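PDB 5C3Q: thymine dioxygenase from Neurospora crassa, which is a thymine-7-hydroxylase, a 2-oxoglutarate-dependent dioxygenase that probably oxidises the methyl group of thymine at a metal centre normally occupied by iron. Local coordinates for residues D11-P16 with K236-Q241; I18-F23 with M166-V171; F47-N52 with T246-T251; H216-S221 with A292-P297; D258-W263 with E304-T309. One frame throughout, in Å; residues are numbered along the deposited sequence.

Contact 1: D11-P16 with K236-Q241; sequences DGLVIP and KSPNGQ
S237 OG is gripped three times: it donates to D11 OD2 at 2.7 Å, accepts a fairly straight bond from Q241 N (3.1 Å, 162° at the hydrogen), and takes a weak third bond from N239 N. A chi1 of 74° places the hydroxyl in the crowded position between the backbone N and carbonyl carbon of S237, where it faces both its own loop and the D11-P16 segment. The carboxylate of D11, swung anti to its backbone N, receives the hydroxyl from above its plane rather than in it. Its other oxygen, OD1, has a long, weak bond from N239 ND2 (3.4 Å); the amide stands almost perpendicular to the carboxylate, 81° between planes. Beside this polar patch L13 CB packs on S237 CB at 3.9 Å and on P238 CD at 4.1 Å, and the P238 ring rests on the backbone of G12, with P238 CG 3.4 Å from G12 O. I243 of the adjoining strand also touches D11, L13 and S237. Within K236-Q241, G240 N bonds to S237 O at 2.9 Å and S237 N to Q241 O at 2.8 Å. With G240 at positive phi, this is the type I turn plus G1 bulge of a beta hairpin, here joining strands 233-236 and 242-244 of the smaller sheet of the double-stranded beta-helix and receiving the turn between strands 8-10 and 13-19.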
# COMPACT_ATOMS: atom_id res chain seq x y z
N ASP A 11 -4.65 5.15 21.66
CA ASP A 11 -5.83 4.30 21.72
C ASP A 11 -5.53 2.81 21.62
O ASP A 11 -6.33 2.04 21.08
CB ASP A 11 -6.83 4.72 20.63
CG ASP A 11 -8.25 4.30 20.95
OD1 ASP A 11 -8.67 4.51 22.10
OD2 ASP A 11 -8.94 3.76 20.05
N GLY A 12 -4.38 2.40 22.14
CA GLY A 12 -3.95 1.00 22.09
C GLY A 12 -3.27 0.60 20.79
O GLY A 12 -2.83 -0.53 20.66
N LEU A 13 -3.19 1.53 19.84
CA LEU A 13 -2.48 1.29 18.57
C LEU A 13 -1.05 1.76 18.74
O LEU A 13 -0.80 2.96 18.92
CB LEU A 13 -3.14 2.05 17.41
CG LEU A 13 -2.48 1.92 16.03
CD1 LEU A 13 -2.64 0.51 15.46
CD2 LEU A 13 -3.07 2.94 15.07
N VAL A 14 -0.11 0.83 18.67
CA VAL A 14 1.32 1.15 18.75
C VAL A 14 2.00 0.71 17.46
O VAL A 14 2.12 -0.48 17.18
CB VAL A 14 1.97 0.49 19.98
CG1 VAL A 14 3.46 0.80 20.05
CG2 VAL A 14 1.29 0.97 21.26
N ILE A 15 2.42 1.68 16.65
CA ILE A 15 3.14 1.39 15.42
C ILE A 15 4.61 1.76 15.65
O ILE A 15 4.92 2.94 15.82
CB ILE A 15 2.58 2.19 14.23
CG1 ILE A 15 1.10 1.86 14.03
CG2 ILE A 15 3.38 1.90 12.97
CD1 ILE A 15 0.38 2.71 12.99
N PRO A 16 5.50 0.75 15.68
CA PRO A 16 6.90 1.02 15.99
C PRO A 16 7.62 1.71 14.85
O PRO A 16 7.25 1.55 13.68
CB PRO A 16 7.48 -0.38 16.20
CG PRO A 16 6.67 -1.25 15.31
CD PRO A 16 5.28 -0.67 15.36
N LYS A 236 -6.82 1.94 11.87
CA LYS A 236 -7.81 1.58 12.87
C LYS A 236 -7.14 0.91 14.08
O LYS A 236 -6.36 -0.03 13.93
CB LYS A 236 -8.90 0.68 12.27
CG LYS A 236 -10.22 0.75 13.01
CD LYS A 236 -11.41 0.41 12.13
CE LYS A 236 -12.71 0.67 12.86
NZ LYS A 236 -13.86 -0.06 12.28
N SER A 237 -7.45 1.41 15.27
CA SER A 237 -6.91 0.88 16.51
C SER A 237 -7.64 -0.41 16.91
O SER A 237 -8.73 -0.68 16.41
CB SER A 237 -7.06 1.90 17.63
OG SER A 237 -8.40 1.98 18.06
N PRO A 238 -7.04 -1.19 17.84
CA PRO A 238 -7.74 -2.37 18.37
C PRO A 238 -9.04 -2.06 19.12
O PRO A 238 -9.85 -2.97 19.32
CB PRO A 238 -6.70 -3.00 19.31
CG PRO A 238 -5.67 -1.96 19.55
CD PRO A 238 -5.65 -1.13 18.31
N ASN A 239 -9.23 -0.81 19.53
CA ASN A 239 -10.49 -0.38 20.14
C ASN A 239 -11.49 0.16 19.13
O ASN A 239 -12.58 0.58 19.51
CB ASN A 239 -10.22 0.67 21.22
CG ASN A 239 -9.21 0.22 22.24
OD1 ASN A 239 -9.12 -0.97 22.56
ND2 ASN A 239 -8.42 1.16 22.75
N GLY A 240 -11.13 0.15 17.85
CA GLY A 240 -12.06 0.46 16.77
C GLY A 240 -12.12 1.92 16.35
O GLY A 240 -13.09 2.34 15.72
N GLN A 241 -11.09 2.69 16.69
CA GLN A 241 -11.04 4.12 16.36
C GLN A 241 -9.92 4.37 15.37
O GLN A 241 -8.83 3.80 15.49
CB GLN A 241 -10.76 4.96 17.60
CG GLN A 241 -11.70 4.71 18.76
CD GLN A 241 -13.02 5.43 18.60
OE1 GLN A 241 -13.75 5.19 17.64
NE2 GLN A 241 -13.33 6.31 19.55

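Contact 2: I18-F23 with M166-V171; sequences IDFSKF and MRAIAV
Aromatic contact dominates. A168 CB sits 3.8 Å from the centroid of the F23 ring and 8° off its normal, a CH-pi approach almost exactly over the ring centre. F23 CG is anti to its backbone N (chi1 173°), which carries the ring to the helix so closely that F23 CZ is 3.4 Å from A168 N. F20 meets the same methyl differently: A168 CB lies near the plane of its ring, 4.5 Å from F20 CE1. Another apolar touch is at the F23 edge, where V171 CG2 comes within 4.1 Å of F23 CE1, and R167 adds its CB beside F23 CZ. These side chains dock the short helix 21-25, which follows strand 13-19, onto the long helix 147-173, a buried junction between the N-terminal strand-helix unit and that helix, away from the metal. Among the polar groups, D19 OD1 receives S21 OG at 2.6 Å, from above the carboxylate plane, and a weak capping bond from S21 N, both local to 18-23. The extended chain of R167 leads its guanidinium off to an outside partner, a salt bridge with D181.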
# COMPACT_ATOMS: atom_id res chain seq x y z
N ILE A 18 11.25 1.63 13.22
CA ILE A 18 12.36 0.68 13.19
C ILE A 18 13.41 1.13 12.19
O ILE A 18 13.08 1.54 11.07
CB ILE A 18 11.86 -0.75 12.87
CG1 ILE A 18 10.95 -1.24 14.01
CG2 ILE A 18 13.02 -1.71 12.69
CD1 ILE A 18 10.08 -2.42 13.66
N ASP A 19 14.67 1.09 12.61
CA ASP A 19 15.79 1.45 11.76
C ASP A 19 16.19 0.22 10.95
O ASP A 19 16.84 -0.68 11.46
CB ASP A 19 16.97 1.93 12.62
CG ASP A 19 18.19 2.31 11.80
OD1 ASP A 19 18.32 1.85 10.64
OD2 ASP A 19 19.03 3.07 12.32
N PHE A 20 15.80 0.20 9.68
CA PHE A 20 15.97 -0.99 8.85
C PHE A 20 17.44 -1.33 8.58
O PHE A 20 17.78 -2.49 8.38
CB PHE A 20 15.20 -0.86 7.54
CG PHE A 20 14.98 -2.18 6.84
CD1 PHE A 20 14.22 -3.17 7.44
CD2 PHE A 20 15.52 -2.42 5.59
CE1 PHE A 20 14.00 -4.38 6.80
CE2 PHE A 20 15.31 -3.63 4.95
CZ PHE A 20 14.55 -4.61 5.55
N SER A 21 18.30 -0.31 8.58
CA SER A 21 19.73 -0.53 8.35
C SER A 21 20.33 -1.46 9.41
O SER A 21 21.31 -2.16 9.15
CB SER A 21 20.49 0.81 8.33
OG SER A 21 20.65 1.34 9.63
N LYS A 22 19.73 -1.49 10.60
CA LYS A 22 20.18 -2.39 11.66
C LYS A 22 19.86 -3.87 11.38
O LYS A 22 20.57 -4.75 11.86
CB LYS A 22 19.62 -1.93 13.01
CG LYS A 22 20.17 -0.57 13.42
CD LYS A 22 19.67 -0.09 14.78
CE LYS A 22 20.49 1.11 15.25
NZ LYS A 22 20.06 1.61 16.59
N PHE A 23 18.81 -4.14 10.60
CA PHE A 23 18.57 -5.51 10.12
C PHE A 23 19.56 -5.88 9.01
O PHE A 23 20.09 -6.99 8.98
CB PHE A 23 17.14 -5.71 9.61
CG PHE A 23 16.91 -7.05 8.96
CD1 PHE A 23 16.85 -8.20 9.73
CD2 PHE A 23 16.80 -7.16 7.58
CE1 PHE A 23 16.66 -9.44 9.14
CE2 PHE A 23 16.60 -8.40 6.98
CZ PHE A 23 16.54 -9.55 7.76
N MET A 166 10.50 -9.34 3.93
CA MET A 166 10.06 -10.73 4.13
C MET A 166 11.16 -11.55 4.82
O MET A 166 10.86 -12.39 5.67
CB MET A 166 9.65 -11.38 2.81
CG MET A 166 8.42 -10.76 2.14
SD MET A 166 7.00 -10.42 3.20
CE MET A 166 6.44 -12.06 3.63
N ARG A 167 12.42 -11.28 4.47
CA ARG A 167 13.55 -11.91 5.17
C ARG A 167 13.55 -11.55 6.66
O ARG A 167 13.80 -12.42 7.49
CB ARG A 167 14.89 -11.54 4.53
CG ARG A 167 15.15 -12.28 3.24
CD ARG A 167 16.41 -11.80 2.54
NE ARG A 167 16.56 -12.46 1.25
CZ ARG A 167 17.50 -12.18 0.35
NH1 ARG A 167 18.40 -11.24 0.57
NH2 ARG A 167 17.53 -12.86 -0.80
N ALA A 168 13.28 -10.29 6.98
CA ALA A 168 13.17 -9.87 8.39
C ALA A 168 12.04 -10.61 9.10
O ALA A 168 12.19 -11.04 10.24
CB ALA A 168 12.96 -8.37 8.49
N ILE A 169 10.91 -10.76 8.42
CA ILE A 169 9.79 -11.53 8.98
C ILE A 169 10.22 -12.97 9.26
O ILE A 169 9.91 -13.51 10.32
CB ILE A 169 8.56 -11.47 8.05
CG1 ILE A 169 7.93 -10.07 8.13
CG2 ILE A 169 7.55 -12.54 8.43
CD1 ILE A 169 6.87 -9.81 7.08
N ALA A 170 10.91 -13.59 8.31
CA ALA A 170 11.36 -14.98 8.46
C ALA A 170 12.35 -15.13 9.62
O ALA A 170 12.23 -16.04 10.44
CB ALA A 170 11.99 -15.48 7.17
N VAL A 171 13.31 -14.21 9.69
CA VAL A 171 14.30 -14.22 10.76
C VAL A 171 13.59 -14.02 12.11
O VAL A 171 13.92 -14.68 13.08
CB VAL A 171 15.40 -13.16 10.54
CG1 VAL A 171 16.29 -13.03 11.78
CG2 VAL A 171 16.25 -13.53 9.33

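Contact 3: F47-N52 with T246-T251; sequences FIYLKN and TPIENT
The backbones come closest at K51 and T251, with 4.7 Å between K51 CA and T251 CA, and the 246-251 loop gets there through a type II turn from I248 to T251. Here L50 O accepts a CA-H contact from T251 CA at 3.2 Å. Farther along, Y49 reaches across with CG anti to its carbonyl carbon, and Y49 OH donates to T246 O at 2.6 Å. That oxygen lies in the ring plane at the phenol edge, but the hydroxyl stands 44° out of the carbonyl plane. I248 CD1 packs 3.8 Å from Y49 CD2, obliquely to the ring. T251 OG1, in the crowded position at chi1 59°, donates to I248 O (2.6 Å), in plane on a lone pair, and so braces the turn. A water links N52 N (2.8 Å) with N250 O (2.7 Å). Between the segments the polar link is thus one direct neutral hydrogen bond, from Y49 to T246 O, plus a water bridge at N52, without any ion pair.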
# COMPACT_ATOMS: atom_id res chain seq x y z
N PHE A 47 1.10 -2.73 11.14
CA PHE A 47 1.76 -1.58 10.54
C PHE A 47 3.09 -1.34 11.25
O PHE A 47 3.17 -1.50 12.47
CB PHE A 47 0.90 -0.33 10.73
CG PHE A 47 -0.04 -0.04 9.58
CD1 PHE A 47 -1.20 -0.78 9.41
CD2 PHE A 47 0.23 0.99 8.70
CE1 PHE A 47 -2.06 -0.51 8.36
CE2 PHE A 47 -0.63 1.27 7.65
CZ PHE A 47 -1.78 0.52 7.48
N ILE A 48 4.12 -0.95 10.50
CA ILE A 48 5.36 -0.41 11.06
C ILE A 48 5.83 0.80 10.24
O ILE A 48 5.36 1.01 9.11
CB ILE A 48 6.49 -1.47 11.11
CG1 ILE A 48 6.89 -1.91 9.69
CG2 ILE A 48 6.05 -2.67 11.94
CD1 ILE A 48 8.06 -2.87 9.65
N TYR A 49 6.71 1.61 10.82
CA TYR A 49 7.46 2.62 10.06
C TYR A 49 8.90 2.15 9.99
O TYR A 49 9.47 1.74 11.01
CB TYR A 49 7.46 3.98 10.76
CG TYR A 49 6.22 4.84 10.65
CD1 TYR A 49 4.95 4.33 10.88
CD2 TYR A 49 6.33 6.21 10.38
CE1 TYR A 49 3.83 5.14 10.82
CE2 TYR A 49 5.22 7.03 10.32
CZ TYR A 49 3.97 6.49 10.55
OH TYR A 49 2.86 7.31 10.49
N LEU A 50 9.49 2.22 8.81
CA LEU A 50 10.91 1.95 8.63
C LEU A 50 11.65 3.22 8.28
O LEU A 50 11.20 3.99 7.43
CB LEU A 50 11.14 0.91 7.53
CG LEU A 50 10.60 -0.49 7.78
CD1 LEU A 50 10.91 -1.37 6.58
CD2 LEU A 50 11.18 -1.09 9.06
N LYS A 51 12.80 3.43 8.93
CA LYS A 51 13.73 4.49 8.57
C LYS A 51 15.04 3.87 8.10
O LYS A 51 15.28 2.67 8.31
CB LYS A 51 13.97 5.44 9.75
CG LYS A 51 14.55 4.79 11.01
CD LYS A 51 14.50 5.72 12.21
CE LYS A 51 15.64 6.72 12.22
NZ LYS A 51 15.50 7.68 13.36
N ASN A 52 15.87 4.68 7.45
CA ASN A 52 17.16 4.23 6.91
C ASN A 52 17.05 2.98 6.05
O ASN A 52 17.77 2.00 6.24
CB ASN A 52 18.18 4.03 8.03
CG ASN A 52 18.44 5.30 8.81
OD1 ASN A 52 18.28 6.40 8.29
ND2 ASN A 52 18.82 5.16 10.07
N THR A 246 0.83 9.83 11.63
CA THR A 246 1.61 11.04 11.42
C THR A 246 2.76 10.80 10.44
O THR A 246 3.50 9.83 10.58
CB THR A 246 2.18 11.55 12.75
OG1 THR A 246 1.13 11.56 13.73
CG2 THR A 246 2.78 12.95 12.62
N PRO A 247 2.92 11.69 9.43
CA PRO A 247 4.10 11.58 8.57
C PRO A 247 5.40 11.83 9.34
O PRO A 247 5.47 12.76 10.15
CB PRO A 247 3.87 12.69 7.53
CG PRO A 247 2.40 12.94 7.54
CD PRO A 247 1.98 12.71 8.96
N ILE A 248 6.40 10.99 9.11
CA ILE A 248 7.75 11.19 9.65
C ILE A 248 8.71 11.27 8.46
O ILE A 248 8.70 10.38 7.60
CB ILE A 248 8.16 10.06 10.62
CG1 ILE A 248 7.24 10.08 11.85
CG2 ILE A 248 9.62 10.21 11.05
CD1 ILE A 248 7.47 8.94 12.83
N GLU A 249 9.52 12.32 8.42
CA GLU A 249 10.41 12.55 7.27
C GLU A 249 11.30 11.34 6.99
O GLU A 249 11.84 10.73 7.92
CB GLU A 249 11.28 13.80 7.48
CG GLU A 249 12.00 14.25 6.21
CD GLU A 249 12.94 15.42 6.43
OE1 GLU A 249 13.77 15.69 5.54
OE2 GLU A 249 12.86 16.08 7.50
N ASN A 250 11.42 11.00 5.71
CA ASN A 250 12.23 9.88 5.24
C ASN A 250 11.95 8.54 5.92
O ASN A 250 12.86 7.77 6.20
CB ASN A 250 13.72 10.24 5.31
CG ASN A 250 14.09 11.39 4.39
OD1 ASN A 250 13.51 11.57 3.32
ND2 ASN A 250 15.07 12.18 4.81
N THR A 251 10.67 8.27 6.17
CA THR A 251 10.24 6.94 6.58
C THR A 251 9.37 6.34 5.50
O THR A 251 8.85 7.05 4.64
CB THR A 251 9.44 6.96 7.90
OG1 THR A 251 8.28 7.79 7.75
CG2 THR A 251 10.30 7.48 9.06
O HOH W 1 15.39 7.37 7.01

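Contact 4: H216-S221 with A292-P297; sequences HTDYGS and AYFCNP. With NI (nickel (II) ion), chain E; TDR (thymine), chain G; AKG (2-oxoglutaric acid), chain F.
Two aromatic faces sandwich the thymine. F294 lies flat on one side, with thymine C4 3.4 Å above its plane and over its centre; Y219 closes on the opposite side, with C4 3.3 Å above its ring but offset toward the rim. The pyrimidine is further fixed by Y219 N, which donates to thymine O4 at 2.8 Å and 161°. The carboxylate of D218 stands almost upright to the F294 ring, 87° between planes, with OD2 at the ring edge and OD1 on the nickel at 2.2 Å. T223, N255 and a metal-bound water also engage OD2, which should set the carboxylate's rotation. H216, with CG in the crowded position, brings NE2 to the nickel at 2.2 Å, while 2-oxoglutarate chelates through O1 and O5. The thymine methyl CM5 then lies 4.6 Å from the nickel. Farther along the two backbones are joined where S221 N donates to C295 O (2.8 Å), reinforced weakly by S221 OG; G220 CA makes a CA-H contact to that same carbonyl and lies 3.2 Å from N296 OD1. With H273 completing the protein ligands, this is the His-X-Asp...His facial triad of iron/2-oxoglutarate oxygenases, held in a double-stranded beta-helix, the nickel occupying the place that iron would take.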
# COMPACT_ATOMS: atom_id res chain seq x y z
N HIS A 216 -10.34 0.49 3.95
CA HIS A 216 -10.11 -0.79 3.30
C HIS A 216 -8.95 -1.52 3.96
O HIS A 216 -8.24 -0.94 4.80
CB HIS A 216 -9.76 -0.56 1.84
CG HIS A 216 -8.49 0.20 1.65
ND1 HIS A 216 -8.39 1.55 1.92
CD2 HIS A 216 -7.26 -0.21 1.29
CE1 HIS A 216 -7.15 1.95 1.70
NE2 HIS A 216 -6.45 0.90 1.32
N THR A 217 -8.78 -2.78 3.59
CA THR A 217 -7.55 -3.51 3.85
C THR A 217 -6.84 -3.72 2.52
O THR A 217 -7.49 -3.82 1.47
CB THR A 217 -7.82 -4.87 4.52
OG1 THR A 217 -8.72 -5.64 3.71
CG2 THR A 217 -8.42 -4.70 5.91
N ASP A 218 -5.51 -3.78 2.56
CA ASP A 218 -4.72 -4.11 1.37
C ASP A 218 -4.78 -5.62 1.14
O ASP A 218 -5.04 -6.38 2.07
CB ASP A 218 -3.27 -3.63 1.52
CG ASP A 218 -3.14 -2.11 1.48
OD1 ASP A 218 -4.13 -1.39 1.22
OD2 ASP A 218 -2.01 -1.62 1.70
N TYR A 219 -4.51 -6.04 -0.09
CA TYR A 219 -4.79 -7.42 -0.52
C TYR A 219 -3.61 -8.39 -0.40
O TYR A 219 -3.83 -9.59 -0.19
CB TYR A 219 -5.25 -7.44 -1.98
CG TYR A 219 -6.35 -6.48 -2.36
CD1 TYR A 219 -7.33 -6.09 -1.45
CD2 TYR A 219 -6.42 -5.98 -3.66
CE1 TYR A 219 -8.33 -5.21 -1.82
CE2 TYR A 219 -7.43 -5.10 -4.03
CZ TYR A 219 -8.38 -4.72 -3.11
OH TYR A 219 -9.38 -3.86 -3.48
N GLY A 220 -2.39 -7.88 -0.57
CA GLY A 220 -1.21 -8.72 -0.83
C GLY A 220 -0.41 -9.14 0.39
O GLY A 220 -0.96 -9.40 1.46
N SER A 221 0.91 -9.22 0.22
CA SER A 221 1.82 -9.61 1.30
C SER A 221 2.09 -8.41 2.19
O SER A 221 1.72 -8.40 3.37
CB SER A 221 3.12 -10.19 0.74
OG SER A 221 3.69 -9.33 -0.24
N ALA A 292 1.90 4.06 -3.17
CA ALA A 292 1.68 2.75 -2.58
C ALA A 292 2.28 1.69 -3.48
O ALA A 292 1.83 1.50 -4.62
CB ALA A 292 0.20 2.50 -2.37
N TYR A 293 3.29 0.99 -2.98
CA TYR A 293 3.85 -0.14 -3.68
C TYR A 293 3.28 -1.43 -3.09
O TYR A 293 3.70 -1.89 -2.01
CB TYR A 293 5.38 -0.11 -3.62
CG TYR A 293 6.05 -1.14 -4.49
CD1 TYR A 293 6.33 -0.89 -5.83
CD2 TYR A 293 6.43 -2.37 -3.96
CE1 TYR A 293 6.95 -1.83 -6.62
CE2 TYR A 293 7.07 -3.32 -4.75
CZ TYR A 293 7.32 -3.05 -6.08
OH TYR A 293 7.95 -3.98 -6.87
N PHE A 294 2.30 -2.01 -3.78
CA PHE A 294 1.65 -3.23 -3.33
C PHE A 294 2.53 -4.42 -3.66
O PHE A 294 2.79 -4.71 -4.84
CB PHE A 294 0.29 -3.41 -4.02
CG PHE A 294 -0.68 -2.29 -3.75
CD1 PHE A 294 -1.07 -2.00 -2.46
CD2 PHE A 294 -1.20 -1.54 -4.79
CE1 PHE A 294 -1.98 -0.98 -2.21
CE2 PHE A 294 -2.10 -0.52 -4.55
CZ PHE A 294 -2.49 -0.24 -3.25
N CYS A 295 3.01 -5.10 -2.62
CA CYS A 295 3.79 -6.32 -2.80
C CYS A 295 2.88 -7.54 -2.72
O CYS A 295 1.98 -7.61 -1.87
CB CYS A 295 4.89 -6.42 -1.76
SG CYS A 295 5.96 -4.97 -1.67
N ASN A 296 3.13 -8.50 -3.61
CA ASN A 296 2.36 -9.73 -3.67
C ASN A 296 3.28 -10.94 -3.75
O ASN A 296 4.40 -10.84 -4.25
CB ASN A 296 1.47 -9.73 -4.92
CG ASN A 296 0.43 -8.61 -4.89
OD1 ASN A 296 -0.36 -8.51 -3.95
ND2 ASN A 296 0.42 -7.79 -5.92
N PRO A 297 2.81 -12.10 -3.26
CA PRO A 297 3.51 -13.32 -3.62
C PRO A 297 3.46 -13.50 -5.13
O PRO A 297 2.62 -12.88 -5.80
CB PRO A 297 2.69 -14.43 -2.93
CG PRO A 297 1.82 -13.74 -1.94
CD PRO A 297 1.59 -12.36 -2.47
NI NI E . -4.24 0.81 1.49
N1 TDR G . -4.86 -2.58 -5.60
C2 TDR G . -3.91 -3.65 -5.45
O2 TDR G . -3.38 -4.14 -6.43
N3 TDR G . -3.59 -4.14 -4.13
C4 TDR G . -4.20 -3.57 -2.97
O4 TDR G . -3.90 -4.01 -1.87
C5 TDR G . -5.18 -2.48 -3.12
CM5 TDR G . -5.85 -1.85 -1.94
C6 TDR G . -5.50 -2.00 -4.46
C1 AKG F . -3.91 2.58 -0.87
O1 AKG F . -4.24 1.37 -0.71
O2 AKG F . -3.76 3.07 -2.00
C2 AKG F . -3.72 3.44 0.31
O5 AKG F . -4.03 3.02 1.43
C3 AKG F . -3.15 4.83 0.13
C4 AKG F . -2.89 5.49 1.48
C5 AKG F . -2.24 6.85 1.33
O3 AKG F . -1.55 7.27 2.28
O4 AKG F . -2.41 7.51 0.28
O HOH W 2 -2.04 0.89 1.51
O HOH W 3 -0.25 -5.59 -0.92

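Contact 5: D258-W263 with E304-T309; sequences DLLARW and EAIPGT. With EDO (1,2-ethanediol), chain K.
One face of the W263 indole is covered by I306: CG1 lies 3.7 Å from the centroid of the five-membered ring in a CH-pi contact, and CD1 rides above the same face toward the rim. At the edge, in plane, sits E304 O, 3.2 Å from W263 CD1, and the rings of F180 and F183 meet the indole edge-to-face. The contact joins the short helix 258-263, which follows strand 251-256 of the double-stranded beta-helix, to the loop between strands 302-303 and 321-322, with its type II turn from I306 to T309. The guanidinium of R262 turns away, gripping an ethanediol, probably from the crystallisation liquor, through NH1 and NH2, while NH2 also reaches E319 O. Across the joint I306 N donates to W263 O at 3.0 Å, nearly along the C=O axis (169°), and A305 CA makes a CA-H contact to the same oxygen. W263 CG anti to its backbone N (chi1 -158°) lays the indole beside this bond. In the turn I306 O accepts from both T309 N and T309 OG1, the hydroxyl lying in the carbonyl plane on a lone pair at 2.5 Å.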
# COMPACT_ATOMS: atom_id res chain seq x y z
N ASP A 258 -3.93 -8.68 3.24
CA ASP A 258 -4.82 -9.78 3.59
C ASP A 258 -4.24 -11.15 3.27
O ASP A 258 -4.49 -12.11 3.99
CB ASP A 258 -6.18 -9.60 2.93
CG ASP A 258 -6.93 -8.39 3.47
OD1 ASP A 258 -6.59 -7.95 4.60
OD2 ASP A 258 -7.84 -7.88 2.79
N LEU A 259 -3.45 -11.24 2.20
CA LEU A 259 -2.86 -12.51 1.83
C LEU A 259 -1.81 -12.95 2.87
O LEU A 259 -1.75 -14.12 3.24
CB LEU A 259 -2.27 -12.44 0.41
CG LEU A 259 -2.40 -13.61 -0.57
CD1 LEU A 259 -3.66 -14.45 -0.39
CD2 LEU A 259 -2.31 -13.08 -2.00
N LEU A 260 -1.00 -12.01 3.36
CA LEU A 260 -0.03 -12.33 4.41
C LEU A 260 -0.72 -12.70 5.72
O LEU A 260 -0.31 -13.63 6.40
CB LEU A 260 0.97 -11.19 4.63
CG LEU A 260 2.06 -11.41 5.69
CD1 LEU A 260 2.83 -12.71 5.46
CD2 LEU A 260 3.01 -10.24 5.73
N ALA A 261 -1.78 -11.97 6.07
CA ALA A 261 -2.59 -12.31 7.24
C ALA A 261 -3.02 -13.77 7.19
O ALA A 261 -2.81 -14.54 8.12
CB ALA A 261 -3.81 -11.40 7.32
N ARG A 262 -3.61 -14.14 6.05
CA ARG A 262 -4.07 -15.50 5.81
C ARG A 262 -2.92 -16.51 5.78
O ARG A 262 -3.00 -17.58 6.37
CB ARG A 262 -4.81 -15.52 4.47
CG ARG A 262 -5.44 -16.84 4.12
CD ARG A 262 -5.90 -16.84 2.68
NE ARG A 262 -6.56 -18.11 2.39
CZ ARG A 262 -7.82 -18.25 1.99
NH1 ARG A 262 -8.61 -17.20 1.78
NH2 ARG A 262 -8.29 -19.48 1.79
N TRP A 263 -1.86 -16.17 5.05
CA TRP A 263 -0.63 -16.98 4.95
C TRP A 263 -0.02 -17.29 6.33
O TRP A 263 0.47 -18.39 6.58
CB TRP A 263 0.37 -16.20 4.10
CG TRP A 263 1.47 -16.96 3.45
CD1 TRP A 263 1.68 -18.31 3.47
CD2 TRP A 263 2.48 -16.41 2.61
NE1 TRP A 263 2.79 -18.63 2.72
CE2 TRP A 263 3.29 -17.48 2.17
CE3 TRP A 263 2.78 -15.11 2.18
CZ2 TRP A 263 4.39 -17.28 1.34
CZ3 TRP A 263 3.88 -14.92 1.35
CH2 TRP A 263 4.67 -16.00 0.94
N GLU A 304 -0.47 -21.37 1.77
CA GLU A 304 -0.96 -22.15 2.91
C GLU A 304 -0.11 -21.85 4.15
O GLU A 304 1.00 -21.34 4.04
CB GLU A 304 -0.96 -23.65 2.60
CG GLU A 304 0.37 -24.20 2.11
CD GLU A 304 0.26 -25.59 1.52
OE1 GLU A 304 1.16 -25.98 0.74
OE2 GLU A 304 -0.72 -26.31 1.82
N ALA A 305 -0.64 -22.15 5.33
CA ALA A 305 -0.04 -21.73 6.60
C ALA A 305 1.49 -21.88 6.66
O ALA A 305 2.03 -22.95 6.39
CB ALA A 305 -0.68 -22.48 7.76
N ILE A 306 2.17 -20.80 7.03
CA ILE A 306 3.63 -20.76 7.15
C ILE A 306 4.06 -21.63 8.34
O ILE A 306 3.38 -21.64 9.37
CB ILE A 306 4.13 -19.31 7.36
CG1 ILE A 306 3.79 -18.45 6.14
CG2 ILE A 306 5.63 -19.25 7.62
CD1 ILE A 306 3.75 -16.96 6.42
N PRO A 307 5.18 -22.37 8.21
CA PRO A 307 5.61 -23.19 9.36
C PRO A 307 5.91 -22.35 10.60
O PRO A 307 6.53 -21.29 10.51
CB PRO A 307 6.88 -23.89 8.85
CG PRO A 307 7.27 -23.18 7.60
CD PRO A 307 6.01 -22.62 7.03
N GLY A 308 5.45 -22.83 11.75
CA GLY A 308 5.64 -22.14 13.02
C GLY A 308 4.53 -21.17 13.39
O GLY A 308 4.64 -20.49 14.41
N THR A 309 3.48 -21.09 12.58
CA THR A 309 2.32 -20.24 12.87
C THR A 309 1.13 -21.02 13.44
O THR A 309 0.05 -20.47 13.63
CB THR A 309 1.85 -19.48 11.61
OG1 THR A 309 1.51 -20.42 10.58
CG2 THR A 309 2.94 -18.54 11.11
C1 EDO K . -11.20 -19.48 0.22
O1 EDO K . -11.18 -20.61 1.10
C2 EDO K . -11.58 -18.24 1.03
O2 EDO K . -11.05 -17.04 0.47
O HOH W 4 2.53 -21.70 1.15

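Contacts 1, 2 and 3 meet on the neighbouring strands 13-19 and 47-51 of the large sheet: P16 O is 2.9 Å from Y49 N, and I18 N 2.8 Å from Y49 O, both probable hydrogen bonds. Contact 4 holds much of the active site; its centre is about 5 Å from the centre of the chain. Contact 5 adjoins it directly, since T217 OG1 lies 2.6 Å from D258 OD2 and D218 O 2.8 Å from D258 N; the helix of contact 5 thus backs the metal-binding loop. M166 of contact 2 in turn packs on L260 of contact 5. Contacts 1 and 3 stay outside the pocket, the side chain of Y49 about 9 Å from the 2-oxoglutarate and that of K236 about 12 Å from the nickel.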